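Local coordinates for protection of telomeres protein 1 (Schizosaccharomyces pombe, PDB 4HIK), which binds single-stranded telomeric DNA to protect the 3' overhang and regulates telomerase, this chain being an OB-fold part of its DNA-binding domain, at residues 40-45 against 62-67. The protein carries 1 engineered substitution. Residues are numbered along the deposited sequence; the frame is centred on the assembly and turned at random.
Sequences YTENEL and FGRFSI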
loop_
_atom_site.group_PDB
_atom_site.type_symbol
_atom_site.label_atom_id
_atom_site.label_comp_id
_atom_site.label_asym_id
_atom_site.label_seq_id
_atom_site.Cartn_x
_atom_site.Cartn_y
_atom_site.Cartn_z
ATOM N N TYR A 40 -5.195 -7.698 -3.199
ATOM C CA TYR A 40 -6.462 -8.319 -3.595
ATOM C C TYR A 40 -7.090 -9.174 -2.492
ATOM O O TYR A 40 -7.743 -10.187 -2.759
ATOM C CB TYR A 40 -6.315 -9.069 -4.920
ATOM C CG TYR A 40 -5.898 -8.130 -6.028
ATOM C CD1 TYR A 40 -6.839 -7.370 -6.711
ATOM C CD2 TYR A 40 -4.558 -7.961 -6.348
ATOM C CE1 TYR A 40 -6.456 -6.488 -7.703
ATOM C CE2 TYR A 40 -4.170 -7.086 -7.336
ATOM C CZ TYR A 40 -5.122 -6.354 -8.006
ATOM O OH TYR A 40 -4.735 -5.482 -8.993
ATOM N N THR A 41 -6.893 -8.736 -1.254
ATOM C CA THR A 41 -7.649 -9.245 -0.118
ATOM C C THR A 41 -8.401 -8.090 0.530
ATOM O O THR A 41 -7.929 -6.957 0.556
ATOM C CB THR A 41 -6.765 -9.977 0.922
ATOM O OG1 THR A 41 -5.924 -9.041 1.612
ATOM C CG2 THR A 41 -5.918 -11.033 0.236
ATOM N N GLU A 42 -9.591 -8.386 1.039
ATOM C CA GLU A 42 -10.475 -7.356 1.558
ATOM C C GLU A 42 -10.213 -7.055 3.033
ATOM O O GLU A 42 -9.867 -7.942 3.819
ATOM C CB GLU A 42 -11.932 -7.810 1.377
ATOM C CG GLU A 42 -12.968 -6.724 1.632
ATOM C CD GLU A 42 -13.511 -6.730 3.046
ATOM O OE1 GLU A 42 -13.259 -7.700 3.795
ATOM O OE2 GLU A 42 -14.210 -5.762 3.404
ATOM N N ASN A 43 -10.383 -5.799 3.407
ATOM C CA ASN A 43 -10.295 -5.401 4.808
ATOM C C ASN A 43 -11.439 -4.448 5.112
ATOM O O ASN A 43 -11.633 -3.460 4.413
ATOM C CB ASN A 43 -8.936 -4.749 5.090
ATOM C CG ASN A 43 -8.678 -4.512 6.580
ATOM O OD1 ASN A 43 -9.487 -3.906 7.284
ATOM N ND2 ASN A 43 -7.516 -4.965 7.053
ATOM N N GLU A 44 -12.214 -4.749 6.152
ATOM C CA GLU A 44 -13.396 -3.943 6.460
ATOM C C GLU A 44 -13.083 -2.478 6.740
ATOM O O GLU A 44 -13.974 -1.632 6.685
ATOM C CB GLU A 44 -14.152 -4.541 7.645
ATOM C CG GLU A 44 -14.750 -5.897 7.364
ATOM C CD GLU A 44 -15.992 -5.803 6.503
ATOM O OE1 GLU A 44 -17.105 -5.736 7.070
ATOM O OE2 GLU A 44 -15.857 -5.784 5.264
ATOM N N LEU A 45 -11.819 -2.181 7.051
ATOM C CA LEU A 45 -11.410 -0.822 7.367
ATOM C C LEU A 45 -10.860 -0.057 6.161
ATOM O O LEU A 45 -10.483 1.104 6.286
ATOM C CB LEU A 45 -10.376 -0.820 8.496
ATOM C CG LEU A 45 -10.926 -1.385 9.810
ATOM C CD1 LEU A 45 -9.847 -1.359 10.883
ATOM C CD2 LEU A 45 -12.138 -0.577 10.228
ATOM N N PHE A 62 -12.192 -2.537 -6.947
ATOM C CA PHE A 62 -13.267 -1.768 -6.341
ATOM C C PHE A 62 -13.677 -2.384 -5.016
ATOM O O PHE A 62 -13.293 -3.513 -4.700
ATOM C CB PHE A 62 -14.441 -1.628 -7.312
ATOM C CG PHE A 62 -14.067 -0.900 -8.568
ATOM C CD1 PHE A 62 -13.817 0.466 -8.542
ATOM C CD2 PHE A 62 -13.892 -1.587 -9.759
ATOM C CE1 PHE A 62 -13.431 1.142 -9.694
ATOM C CE2 PHE A 62 -13.506 -0.913 -10.909
ATOM C CZ PHE A 62 -13.275 0.445 -10.873
ATOM N N GLY A 63 -14.418 -1.625 -4.227
ATOM C CA GLY A 63 -14.745 -2.050 -2.878
ATOM C C GLY A 63 -13.557 -1.871 -1.952
ATOM O O GLY A 63 -12.668 -1.059 -2.215
ATOM N N ARG A 64 -13.523 -2.650 -0.878
ATOM C CA ARG A 64 -12.587 -2.391 0.213
ATOM C C ARG A 64 -11.296 -3.200 0.060
ATOM O O ARG A 64 -10.999 -4.069 0.874
ATOM C CB ARG A 64 -13.269 -2.727 1.535
ATOM C CG ARG A 64 -14.530 -1.915 1.803
ATOM C CD ARG A 64 -14.976 -2.128 3.250
ATOM N NE ARG A 64 -16.304 -1.575 3.515
ATOM C CZ ARG A 64 -16.537 -0.364 4.009
ATOM N NH1 ARG A 64 -15.532 0.458 4.296
ATOM N NH2 ARG A 64 -17.783 0.033 4.221
ATOM N N PHE A 65 -10.517 -2.895 -0.978
ATOM C CA PHE A 65 -9.407 -3.764 -1.363
ATOM C C PHE A 65 -8.044 -3.072 -1.410
ATOM O O PHE A 65 -7.028 -3.714 -1.678
ATOM C CB PHE A 65 -9.682 -4.418 -2.723
ATOM C CG PHE A 65 -10.552 -5.627 -2.637
ATOM C CD1 PHE A 65 -11.931 -5.503 -2.630
ATOM C CD2 PHE A 65 -9.992 -6.888 -2.534
ATOM C CE1 PHE A 65 -12.735 -6.619 -2.533
ATOM C CE2 PHE A 65 -10.797 -8.012 -2.430
ATOM C CZ PHE A 65 -12.170 -7.874 -2.434
ATOM N N SER A 66 -8.013 -1.772 -1.150
ATOM C CA SER A 66 -6.746 -1.050 -1.210
ATOM C C SER A 66 -6.511 -0.192 0.019
ATOM O O SER A 66 -7.455 0.219 0.691
ATOM C CB SER A 66 -6.717 -0.170 -2.463
ATOM O OG SER A 66 -6.856 -0.972 -3.619
ATOM N N ILE A 67 -5.245 0.083 0.306
ATOM C CA ILE A 67 -4.905 0.926 1.439
ATOM C C ILE A 67 -3.973 2.032 0.993
ATOM O O ILE A 67 -3.077 1.819 0.165
ATOM C CB ILE A 67 -4.257 0.116 2.589
ATOM C CG1 ILE A 67 -4.094 0.996 3.830
ATOM C CG2 ILE A 67 -2.920 -0.467 2.149
ATOM C CD1 ILE A 67 -3.674 0.229 5.085
HETATM O O HOH W 1 -5.678 -5.692 -0.475
#
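Arg-64, centre of an inverse gamma turn, makes the direct backbone link to 40-45: its O accepts from Asn-43 N at 3.1 Å, with 165° at the hydrogen, and Glu-42 CA adds a CH...O contact to the same oxygen. Extended from CG to NE, its side chain runs beside that of Glu-42, whose OE2 lies 3.7 Å from Arg-64 CD. The guanidinium approaches Glu-44 O obliquely and hydrogen-bonds through NH1 to Phe-46 O. With alanine in place of Arg-64, Phe-46 O is likely to lose this donor, and the two glutamates the positive charge near them.

Phe-65 follows with its ring against the other backbone. Glu-42 CB sits over one face, 4.1 Å from the Phe-65 ring centroid and 22° off the normal, a CH-pi contact offset toward the rim; Tyr-40 C meets the ring edge, 3.7 Å from Phe-65 CD2. At the main chain, a water 2.7 Å from Phe-65 O and within hydrogen-bonding distance of Thr-41 O bridges the two backbones.

Both segments lie in the long connection from strand 33-38 to strand 67-71 of the OB fold, the second running into that strand. Glu-42 OE2 and Glu-44 OE2 are just 2.5 Å apart, which implies that one carboxyl is probably protonated. Arg-64 NE is 4.6 Å from Glu-44 OE2, which lies well out of the guanidinium plane with no N-H pointing at it, so any easing of the remaining charge is probably only electrostatic.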